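Local coordinates for protein glutathione transferase lambda1 (Populus trichocarpa, PDB 4PQH) that probably conjugates glutathione to electrophilic substrates for detoxification, and binds glutathione in its thioredoxin-like domain, at residues A[36-41]-A[176-181]; A[42-47]-A[215-220]; A[113-118]-A[158-163]. All coordinates share one frame; numbering follows the deposited sequence. Where two conformers were deposited one is given.

Contact 1 of 3, residues A[36-41]-A[176-181]; sequences CPYAQR and APFIER. With GSH (glutathione), chain C.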
loop_
_atom_site.group_PDB
_atom_site.type_symbol
_atom_site.label_atom_id
_atom_site.label_comp_id
_atom_site.label_asym_id
_atom_site.label_seq_id
_atom_site.Cartn_x
_atom_site.Cartn_y
_atom_site.Cartn_z
ATOM N N CYS A 36 -5.026 -6.183 4.928
ATOM C CA CYS A 36 -3.605 -6.353 4.629
ATOM C C CYS A 36 -2.985 -5.059 4.108
ATOM O O CYS A 36 -3.424 -4.536 3.085
ATOM C CB CYS A 36 -3.405 -7.473 3.596
ATOM S SG CYS A 36 -1.682 -7.680 3.047
ATOM N N PRO A 37 -1.943 -4.546 4.789
ATOM C CA PRO A 37 -1.359 -3.284 4.298
ATOM C C PRO A 37 -0.649 -3.407 2.943
ATOM O O PRO A 37 -0.635 -2.443 2.175
ATOM C CB PRO A 37 -0.350 -2.906 5.393
ATOM C CG PRO A 37 0.010 -4.226 6.049
ATOM C CD PRO A 37 -1.242 -5.069 5.980
ATOM N N TYR A 38 -0.062 -4.560 2.648
ATOM C CA TYR A 38 0.571 -4.757 1.349
ATOM C C TYR A 38 -0.466 -4.687 0.238
ATOM O O TYR A 38 -0.247 -4.053 -0.804
ATOM C CB TYR A 38 1.295 -6.105 1.319
ATOM C CG TYR A 38 2.409 -6.181 2.324
ATOM C CD1 TYR A 38 3.636 -5.582 2.076
ATOM C CD2 TYR A 38 2.233 -6.844 3.532
ATOM C CE1 TYR A 38 4.656 -5.646 3.004
ATOM C CE2 TYR A 38 3.241 -6.909 4.456
ATOM C CZ TYR A 38 4.448 -6.316 4.193
ATOM O OH TYR A 38 5.447 -6.393 5.129
ATOM N N ALA A 39 -1.611 -5.319 0.472
ATOM C CA ALA A 39 -2.707 -5.286 -0.490
ATOM C C ALA A 39 -3.297 -3.880 -0.597
ATOM O O ALA A 39 -3.687 -3.435 -1.684
ATOM C CB ALA A 39 -3.783 -6.303 -0.109
ATOM N N GLN A 40 -3.351 -3.172 0.528
ATOM C CA GLN A 40 -3.870 -1.812 0.528
ATOM C C GLN A 40 -3.060 -0.908 -0.393
ATOM O O GLN A 40 -3.631 -0.041 -1.047
ATOM C CB GLN A 40 -3.892 -1.241 1.943
ATOM C CG GLN A 40 -4.747 0.012 2.077
ATOM C CD GLN A 40 -4.615 0.662 3.440
ATOM O OE1 GLN A 40 -3.913 0.145 4.319
ATOM N NE2 GLN A 40 -5.294 1.788 3.633
ATOM N N ARG A 41 -1.744 -1.102 -0.462
ATOM C CA ARG A 41 -0.915 -0.345 -1.412
ATOM C C ARG A 41 -1.487 -0.404 -2.813
ATOM O O ARG A 41 -1.572 0.610 -3.513
ATOM C CB ARG A 41 0.493 -0.935 -1.476
ATOM C CG ARG A 41 1.373 -0.666 -0.270
ATOM C CD ARG A 41 2.732 -1.331 -0.475
ATOM N NE ARG A 41 3.743 -0.889 0.487
ATOM C CZ ARG A 41 4.825 -1.587 0.820
ATOM N NH1 ARG A 41 5.041 -2.788 0.292
ATOM N NH2 ARG A 41 5.692 -1.078 1.682
ATOM N N ALA A 176 1.795 4.744 2.919
ATOM C CA ALA A 176 0.531 5.066 3.581
ATOM C C ALA A 176 -0.079 3.947 4.449
ATOM O O ALA A 176 -0.456 4.209 5.582
ATOM C CB ALA A 176 -0.501 5.647 2.597
ATOM N N PRO A 177 -0.156 2.698 3.943
ATOM C CA PRO A 177 -0.763 1.660 4.799
ATOM C C PRO A 177 0.036 1.351 6.059
ATOM O O PRO A 177 -0.533 0.979 7.085
ATOM C CB PRO A 177 -0.767 0.429 3.887
ATOM C CG PRO A 177 -0.829 1.016 2.490
ATOM C CD PRO A 177 0.128 2.172 2.598
ATOM N N PHE A 178 1.346 1.522 5.988
ATOM C CA PHE A 178 2.191 1.239 7.129
ATOM C C PHE A 178 2.201 2.363 8.151
ATOM O O PHE A 178 2.079 2.107 9.352
ATOM C CB PHE A 178 3.565 0.808 6.642
ATOM C CG PHE A 178 3.512 -0.499 5.917
ATOM C CD1 PHE A 178 3.528 -1.692 6.628
ATOM C CD2 PHE A 178 3.344 -0.542 4.544
ATOM C CE1 PHE A 178 3.422 -2.891 5.981
ATOM C CE2 PHE A 178 3.235 -1.751 3.891
ATOM C CZ PHE A 178 3.286 -2.934 4.617
ATOM N N ILE A 179 2.262 3.611 7.695
ATOM C CA ILE A 179 2.144 4.731 8.619
ATOM C C ILE A 179 0.744 4.748 9.263
ATOM O O ILE A 179 0.601 5.028 10.455
ATOM C CB ILE A 179 2.513 6.059 7.929
ATOM C CG1 ILE A 179 4.002 6.021 7.557
ATOM C CG2 ILE A 179 2.189 7.240 8.834
ATOM C CD1 ILE A 179 4.498 7.249 6.809
ATOM N N GLU A 180 -0.270 4.377 8.485
ATOM C CA GLU A 180 -1.644 4.276 8.973
ATOM C C GLU A 180 -1.752 3.336 10.171
ATOM O O GLU A 180 -2.521 3.581 11.091
ATOM C CB GLU A 180 -2.554 3.780 7.844
ATOM C CG GLU A 180 -3.976 3.458 8.241
ATOM C CD GLU A 180 -4.792 2.913 7.081
ATOM O OE1 GLU A 180 -4.662 3.446 5.960
ATOM O OE2 GLU A 180 -5.572 1.961 7.284
ATOM N N ARG A 181 -0.977 2.257 10.153
ATOM C CA ARG A 181 -1.020 1.278 11.231
ATOM C C ARG A 181 -0.050 1.627 12.356
ATOM O O ARG A 181 -0.391 1.501 13.533
ATOM C CB ARG A 181 -0.741 -0.120 10.681
ATOM C CG ARG A 181 -1.908 -0.684 9.891
ATOM C CD ARG A 181 -1.448 -1.692 8.852
ATOM N NE ARG A 181 -2.581 -2.314 8.172
ATOM C CZ ARG A 181 -3.290 -1.734 7.211
ATOM N NH1 ARG A 181 -2.985 -0.507 6.807
ATOM N NH2 ARG A 181 -4.305 -2.382 6.652
HETATM N N1 GSH C . 6.208 -9.152 0.002
HETATM C CA1 GSH C . 4.775 -9.319 -0.147
HETATM C C1 GSH C . 4.257 -8.078 -0.812
HETATM O O11 GSH C . 4.922 -7.023 -0.725
HETATM O O12 GSH C . 3.193 -8.106 -1.458
HETATM C CB1 GSH C . 4.113 -9.522 1.219
HETATM C CG1 GSH C . 2.656 -9.968 1.121
HETATM C CD1 GSH C . 2.170 -10.432 2.477
HETATM O OE1 GSH C . 3.111 -10.662 3.500
HETATM N N2 GSH C . 0.861 -10.616 2.663
HETATM C CA2 GSH C . 0.420 -11.298 3.874
HETATM C C2 GSH C . -0.191 -12.628 3.563
HETATM O O2 GSH C . -0.835 -12.840 2.336
HETATM C CB2 GSH C . -0.618 -10.489 4.636
HETATM S SG2 GSH C . 0.050 -9.053 5.517
HETATM N N3 GSH C . -0.109 -13.584 4.486
HETATM C CA3 GSH C . -0.760 -14.858 4.247
HETATM C C3 GSH C . 0.208 -16.009 4.357
HETATM O O31 GSH C . -0.207 -17.187 4.300
HETATM O O32 GSH C . 1.434 -15.802 4.495
#

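Contact 2 of 3, residues A[42-47]-A[215-220]; sequences VWITRN and NQTRHE. Unlike the reference sequence in segment 215-220: H219 (reference Arg).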
loop_
_atom_site.group_PDB
_atom_site.type_symbol
_atom_site.label_atom_id
_atom_site.label_comp_id
_atom_site.label_asym_id
_atom_site.label_seq_id
_atom_site.Cartn_x
_atom_site.Cartn_y
_atom_site.Cartn_z
ATOM N N VAL A 42 -1.883 -1.597 -3.222
ATOM C CA VAL A 42 -2.316 -1.821 -4.593
ATOM C C VAL A 42 -3.744 -1.321 -4.794
ATOM O O VAL A 42 -4.086 -0.750 -5.832
ATOM C CB VAL A 42 -2.188 -3.320 -4.977
ATOM C CG1 VAL A 42 -2.352 -3.489 -6.471
ATOM C CG2 VAL A 42 -0.818 -3.856 -4.557
ATOM N N TRP A 43 -4.568 -1.512 -3.775
ATOM C CA TRP A 43 -5.930 -1.003 -3.770
ATOM C C TRP A 43 -5.929 0.535 -3.892
ATOM O O TRP A 43 -6.707 1.114 -4.667
ATOM C CB TRP A 43 -6.605 -1.466 -2.485
ATOM C CG TRP A 43 -8.038 -1.097 -2.300
ATOM C CD1 TRP A 43 -8.860 -0.441 -3.175
ATOM C CD2 TRP A 43 -8.825 -1.373 -1.138
ATOM N NE1 TRP A 43 -10.117 -0.298 -2.619
ATOM C CE2 TRP A 43 -10.115 -0.861 -1.369
ATOM C CE3 TRP A 43 -8.560 -2.016 0.076
ATOM C CZ2 TRP A 43 -11.138 -0.960 -0.424
ATOM C CZ3 TRP A 43 -9.577 -2.113 1.015
ATOM C CH2 TRP A 43 -10.849 -1.589 0.758
ATOM N N ILE A 44 -5.057 1.201 -3.135
ATOM C CA ILE A 44 -4.917 2.658 -3.234
ATOM C C ILE A 44 -4.513 3.055 -4.647
ATOM O O ILE A 44 -5.047 4.020 -5.202
ATOM C CB ILE A 44 -3.872 3.217 -2.241
ATOM C CG1 ILE A 44 -4.305 2.989 -0.793
ATOM C CG2 ILE A 44 -3.676 4.713 -2.497
ATOM C CD1 ILE A 44 -3.144 3.043 0.182
ATOM N N THR A 45 -3.578 2.327 -5.242
ATOM C CA THR A 45 -3.124 2.637 -6.601
ATOM C C THR A 45 -4.271 2.568 -7.602
ATOM O O THR A 45 -4.481 3.488 -8.394
ATOM C CB THR A 45 -1.958 1.733 -7.021
ATOM O OG1 THR A 45 -0.884 1.908 -6.089
ATOM C CG2 THR A 45 -1.458 2.118 -8.415
ATOM N N ARG A 46 -5.038 1.490 -7.542
ATOM C CA ARG A 46 -6.256 1.337 -8.324
ATOM C C ARG A 46 -7.181 2.541 -8.188
ATOM O O ARG A 46 -7.594 3.133 -9.187
ATOM C CB ARG A 46 -6.975 0.056 -7.888
ATOM C CG ARG A 46 -8.451 -0.064 -8.276
ATOM C CD ARG A 46 -9.058 -1.232 -7.488
ATOM N NE ARG A 46 -10.425 -1.608 -7.838
ATOM C CZ ARG A 46 -11.507 -1.223 -7.160
ATOM N NH1 ARG A 46 -11.392 -0.401 -6.124
ATOM N NH2 ARG A 46 -12.709 -1.648 -7.526
ATOM N N ASN A 47 -7.476 2.937 -6.955
ATOM C CA ASN A 47 -8.411 4.029 -6.739
ATOM C C ASN A 47 -7.865 5.359 -7.221
ATOM O O ASN A 47 -8.592 6.146 -7.823
ATOM C CB ASN A 47 -8.760 4.158 -5.267
ATOM C CG ASN A 47 -9.615 3.011 -4.758
ATOM O OD1 ASN A 47 -9.913 2.055 -5.478
ATOM N ND2 ASN A 47 -10.017 3.109 -3.501
ATOM N N ASN A 215 -8.452 7.341 1.377
ATOM C CA ASN A 215 -9.419 7.183 2.465
ATOM C C ASN A 215 -10.400 6.041 2.239
ATOM O O ASN A 215 -10.802 5.352 3.184
ATOM C CB ASN A 215 -10.205 8.473 2.682
ATOM C CG ASN A 215 -9.335 9.610 3.162
ATOM O OD1 ASN A 215 -8.329 9.393 3.842
ATOM N ND2 ASN A 215 -9.715 10.834 2.811
ATOM N N GLN A 216 -10.784 5.838 0.984
ATOM C CA GLN A 216 -11.733 4.786 0.651
ATOM C C GLN A 216 -11.186 3.384 0.867
ATOM O O GLN A 216 -11.955 2.432 0.933
ATOM C CB GLN A 216 -12.218 4.946 -0.785
ATOM C CG GLN A 216 -13.198 6.080 -0.960
ATOM C CD GLN A 216 -13.265 6.536 -2.389
ATOM O OE1 GLN A 216 -12.572 5.998 -3.251
ATOM N NE2 GLN A 216 -14.092 7.541 -2.655
ATOM N N THR A 217 -9.867 3.249 0.974
ATOM C CA THR A 217 -9.280 1.926 1.207
ATOM C C THR A 217 -9.258 1.616 2.690
ATOM O O THR A 217 -8.790 0.554 3.109
ATOM C CB THR A 217 -7.856 1.784 0.646
ATOM O OG1 THR A 217 -6.960 2.639 1.370
ATOM C CG2 THR A 217 -7.830 2.135 -0.820
ATOM N N ARG A 218 -9.748 2.561 3.481
ATOM C CA ARG A 218 -9.977 2.324 4.896
ATOM C C ARG A 218 -11.426 1.883 5.094
ATOM O O ARG A 218 -11.834 1.546 6.203
ATOM C CB ARG A 218 -9.660 3.578 5.719
ATOM C CG ARG A 218 -8.195 3.999 5.658
ATOM C CD ARG A 218 -7.949 5.360 6.306
ATOM N NE ARG A 218 -7.605 5.266 7.725
ATOM C CZ ARG A 218 -6.734 6.068 8.333
ATOM N NH1 ARG A 218 -6.117 7.021 7.645
ATOM N NH2 ARG A 218 -6.476 5.923 9.626
ATOM N N HIS A 219 -12.196 1.879 3.999
ATOM C CA HIS A 219 -13.594 1.432 4.012
ATOM C C HIS A 219 -13.675 -0.080 4.132
ATOM O O HIS A 219 -12.682 -0.783 3.943
ATOM C CB HIS A 219 -14.343 1.839 2.734
ATOM C CG HIS A 219 -14.614 3.307 2.613
ATOM N ND1 HIS A 219 -15.462 3.826 1.659
ATOM C CD2 HIS A 219 -14.150 4.366 3.319
ATOM C CE1 HIS A 219 -15.510 5.140 1.780
ATOM N NE2 HIS A 219 -14.723 5.494 2.780
ATOM N N GLU A 220 -14.878 -0.572 4.414
ATOM C CA GLU A 220 -15.121 -2.001 4.585
ATOM C C GLU A 220 -16.555 -2.341 4.172
ATOM O O GLU A 220 -17.415 -1.460 4.133
ATOM C CB GLU A 220 -14.881 -2.395 6.043
ATOM C CG GLU A 220 -15.815 -1.711 7.028
ATOM C CD GLU A 220 -15.426 -1.969 8.468
ATOM O OE1 GLU A 220 -14.395 -2.642 8.693
ATOM O OE2 GLU A 220 -16.147 -1.498 9.374
#

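Contact 3 of 3, residues A[113-118]-A[158-163]; sequences PAKKEF and FDDGPF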
loop_
_atom_site.group_PDB
_atom_site.type_symbol
_atom_site.label_atom_id
_atom_site.label_comp_id
_atom_site.label_asym_id
_atom_site.label_seq_id
_atom_site.Cartn_x
_atom_site.Cartn_y
_atom_site.Cartn_z
ATOM N N PRO A 113 14.645 12.230 -13.582
ATOM C CA PRO A 113 15.576 11.182 -13.151
ATOM C C PRO A 113 16.012 11.309 -11.691
ATOM O O PRO A 113 16.166 10.291 -11.026
ATOM C CB PRO A 113 16.765 11.369 -14.096
ATOM C CG PRO A 113 16.159 11.943 -15.330
ATOM C CD PRO A 113 15.072 12.864 -14.846
ATOM N N ALA A 114 16.204 12.524 -11.193
ATOM C CA ALA A 114 16.612 12.700 -9.803
ATOM C C ALA A 114 15.526 12.244 -8.840
ATOM O O ALA A 114 15.822 11.662 -7.793
ATOM C CB ALA A 114 16.984 14.144 -9.529
ATOM N N LYS A 115 14.270 12.506 -9.188
ATOM C CA LYS A 115 13.167 12.067 -8.344
ATOM C C LYS A 115 13.035 10.559 -8.402
ATOM O O LYS A 115 12.761 9.920 -7.393
ATOM C CB LYS A 115 11.859 12.748 -8.740
ATOM C CG LYS A 115 11.786 14.191 -8.309
ATOM C CD LYS A 115 10.474 14.813 -8.703
ATOM C CE LYS A 115 10.351 16.218 -8.142
ATOM N NZ LYS A 115 9.007 16.760 -8.425
ATOM N N LYS A 116 13.228 9.993 -9.590
ATOM C CA LYS A 116 13.188 8.545 -9.753
ATOM C C LYS A 116 14.251 7.869 -8.891
ATOM O O LYS A 116 13.971 6.872 -8.226
ATOM C CB LYS A 116 13.357 8.151 -11.225
ATOM C CG LYS A 116 12.220 8.625 -12.137
ATOM C CD LYS A 116 12.378 8.093 -13.560
ATOM C CE LYS A 116 12.264 6.573 -13.599
ATOM N NZ LYS A 116 12.594 6.013 -14.941
ATOM N N GLU A 117 15.461 8.426 -8.889
ATOM C CA GLU A 117 16.563 7.872 -8.097
ATOM C C GLU A 117 16.258 7.914 -6.604
ATOM O O GLU A 117 16.505 6.951 -5.880
ATOM C CB GLU A 117 17.867 8.625 -8.377
ATOM C CG GLU A 117 19.016 8.245 -7.450
ATOM C CD GLU A 117 20.242 9.115 -7.646
ATOM O OE1 GLU A 117 20.335 9.795 -8.688
ATOM O OE2 GLU A 117 21.112 9.124 -6.751
ATOM N N PHE A 118 15.725 9.037 -6.146
ATOM C CA PHE A 118 15.379 9.190 -4.742
ATOM C C PHE A 118 14.260 8.223 -4.390
ATOM O O PHE A 118 14.261 7.626 -3.306
ATOM C CB PHE A 118 14.958 10.634 -4.455
ATOM C CG PHE A 118 14.834 10.954 -2.994
ATOM C CD1 PHE A 118 15.940 10.894 -2.163
ATOM C CD2 PHE A 118 13.619 11.342 -2.461
ATOM C CE1 PHE A 118 15.825 11.196 -0.821
ATOM C CE2 PHE A 118 13.501 11.639 -1.120
ATOM C CZ PHE A 118 14.603 11.575 -0.303
ATOM N N PHE A 158 12.594 17.317 -1.573
ATOM C CA PHE A 158 11.966 18.028 -2.685
ATOM C C PHE A 158 10.908 18.989 -2.178
ATOM O O PHE A 158 9.957 18.580 -1.525
ATOM C CB PHE A 158 11.373 17.042 -3.697
ATOM C CG PHE A 158 12.411 16.207 -4.395
ATOM C CD1 PHE A 158 13.227 16.762 -5.367
ATOM C CD2 PHE A 158 12.580 14.870 -4.069
ATOM C CE1 PHE A 158 14.194 15.998 -6.000
ATOM C CE2 PHE A 158 13.538 14.108 -4.699
ATOM C CZ PHE A 158 14.349 14.672 -5.662
ATOM N N ASP A 159 11.069 20.272 -2.488
ATOM C CA ASP A 159 10.160 21.275 -1.947
ATOM C C ASP A 159 9.096 21.730 -2.936
ATOM O O ASP A 159 8.535 22.815 -2.776
ATOM C CB ASP A 159 10.928 22.482 -1.401
ATOM C CG ASP A 159 11.826 23.127 -2.438
ATOM O OD1 ASP A 159 11.708 22.793 -3.636
ATOM O OD2 ASP A 159 12.651 23.981 -2.048
ATOM N N ASP A 160 8.820 20.917 -3.955
ATOM C CA ASP A 160 7.769 21.274 -4.905
ATOM C C ASP A 160 6.416 20.635 -4.600
ATOM O O ASP A 160 5.503 20.655 -5.431
ATOM C CB ASP A 160 8.196 21.050 -6.367
ATOM C CG ASP A 160 8.847 19.698 -6.609
ATOM O OD1 ASP A 160 9.117 18.956 -5.650
ATOM O OD2 ASP A 160 9.124 19.394 -7.791
ATOM N N GLY A 161 6.294 20.086 -3.391
ATOM C CA GLY A 161 5.039 19.553 -2.902
ATOM C C GLY A 161 5.267 18.905 -1.550
ATOM O O GLY A 161 6.401 18.825 -1.097
ATOM N N PRO A 162 4.185 18.466 -0.888
ATOM C CA PRO A 162 4.272 17.950 0.482
ATOM C C PRO A 162 4.576 16.458 0.559
ATOM O O PRO A 162 4.662 15.901 1.660
ATOM C CB PRO A 162 2.874 18.239 1.034
ATOM C CG PRO A 162 1.977 18.107 -0.152
ATOM C CD PRO A 162 2.785 18.591 -1.340
ATOM N N PHE A 163 4.745 15.823 -0.594
ATOM C CA PHE A 163 4.909 14.369 -0.654
ATOM C C PHE A 163 6.366 13.998 -0.862
ATOM O O PHE A 163 7.216 14.867 -0.985
ATOM C CB PHE A 163 4.006 13.810 -1.755
ATOM C CG PHE A 163 2.547 14.008 -1.469
ATOM C CD1 PHE A 163 1.925 13.315 -0.444
ATOM C CD2 PHE A 163 1.799 14.909 -2.198
ATOM C CE1 PHE A 163 0.577 13.509 -0.183
ATOM C CE2 PHE A 163 0.458 15.092 -1.937
ATOM C CZ PHE A 163 -0.149 14.405 -0.927
#

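Contact 1 of 3, residues A[36-41]-A[176-181]
F178 CZ stands toward the rim of one face of the Y38 ring, 3.4 Å from Y38 CE1, while CB1 of glutathione sits over the centre of the other. F178 thus turns its edge to the tyrosine in a T-shaped pair, planes 66° apart, and gives a face to P37 CB, a CH-pi contact 3.9 Å from the F178 centroid. P37 CB also lies over one face of the R181 guanidinium and packs 3.7 Å from P177 CB; P177, a proline lacking an N-H, sits where its helix kinks.

CG anti to the backbone N (chi1 -165°) starts Q40 toward its partners: Q40 OE1 takes a 2.7 Å bond from R181 NH1 in the carbonyl plane, and Q40 NE2 gives one of 2.9 Å to E180 OE1, which Y214 also bonds, and a second to T217 OG1. F178 CE2 stands over one face of the R41 guanidinium, planes 55° apart, while R41 bonds A174 and S92.

N-cap C36 accepts from A39 N; its SG, 3.3 Å from glutathione SG2, is too far for a disulfide here, though C36 can bind glutathione covalently. Helix 37-48 of the thioredoxin-like domain meets helix 170-190 of the helical domain, with helices 92-102 and 113-137 alongside.

Contact 2 of 3, residues A[42-47]-A[215-220]
I44 and T217 bring the backbones closest, 6.3 Å between their CA atoms, where a helical segment faces the loop after helix 212-215. T217 carries the contact. Its CG2 stands almost straight above the five-membered ring of W43, a CH-pi contact of 3.5 Å from CG2 to the centroid and 7° off the normal. W43 has CG anti to its backbone N (chi1 -178°), which sets CG on the side of the C-terminal tail.

Threonine suits the place because its two branches do different work. OG1, set between the backbone N and the carbonyl carbon (chi1 67°), packs 3.4 Å from I44 CG1, yet is bonded to Y214 O and Q40 NE2, so a buried hydroxyl is satisfied. The methyl is left for the indole, and also touches N47 ND2 at 3.6 Å.

In the two-domain glutathione transferase fold, this joins the first helix of the thioredoxin-like domain to the C-terminal tail after helix 212-215. On that first helix, W43 also packs on I32 of strand 28-32, and N47 ND2 bonds A213 O. Atoms of the six-membered ring of W43 come near backbone carbonyls: W43 CZ3 is 3.5 Å from T217 O, and W43 CH2 is 3.8 Å from H219 O.

Contact 3 of 3, residues A[113-118]-A[158-163]
K115 and F158 cross with K115 CG over one face of the phenyl ring. The contact belongs to the helical domain of the glutathione transferase fold: it ties the first turns of helix 113-137 to the loop that leads from helix 144-154 to helix 170-190. It lies at the surface, away from the glutathione site.

K115 CG sits above the F158 ring, displaced from the centre toward the rim, and makes a CH-pi contact of 3.9 Å to the ring centroid. A lysine suits this position because a methylene near the backbone can pack on a ring while the chain carries its charge onward to something else. The ammonium itself is too distant from the ring for more than a weak cation-pi attraction.

F158 is used at its edge as well. The edge points at the face of F118 in an offset edge-to-face pair, with planes 76° apart and centroids 5.5 Å apart; F158 CE2 and F118 CD2 come within 3.6 Å. F118 CB lies in the plane of the F158 ring, at its rim, and A114 O is also near that plane, 4.0 Å from F158 CZ. F118 packs further on K157 and L165.

The extended K115 chain carries its amine past F158 to meet D160 tip to tip. The pair is a salt bridge between solvent-accessible groups, and the lysine has a second, weak bond to L165 O. K115 NZ meets D160 OD2 at 2.7 Å, on the syn side of the carboxylate and 30° out of its plane.

How the contacts relate
From the N terminus, the region of helix 37-48 opens two loops in succession. Residues 36-41 meet helix 170-190, where contact 1 closes a long loop; residues 42-47 meet 215-220, where contact 2 closes another. The two loops therefore cross. They also touch, through a probable hydrogen bond of Q40 NE2 with T217 OG1 and by packing of P177 on I44, so one helix of the thioredoxin-like domain is tied to both the helical domain and the C-terminal tail. Contact 3 closes a short loop, from the start of helix 113-137 to 158-163, lying within both larger ones. It stays inside the helical domain, its centre about 22 Å from that of contact 1.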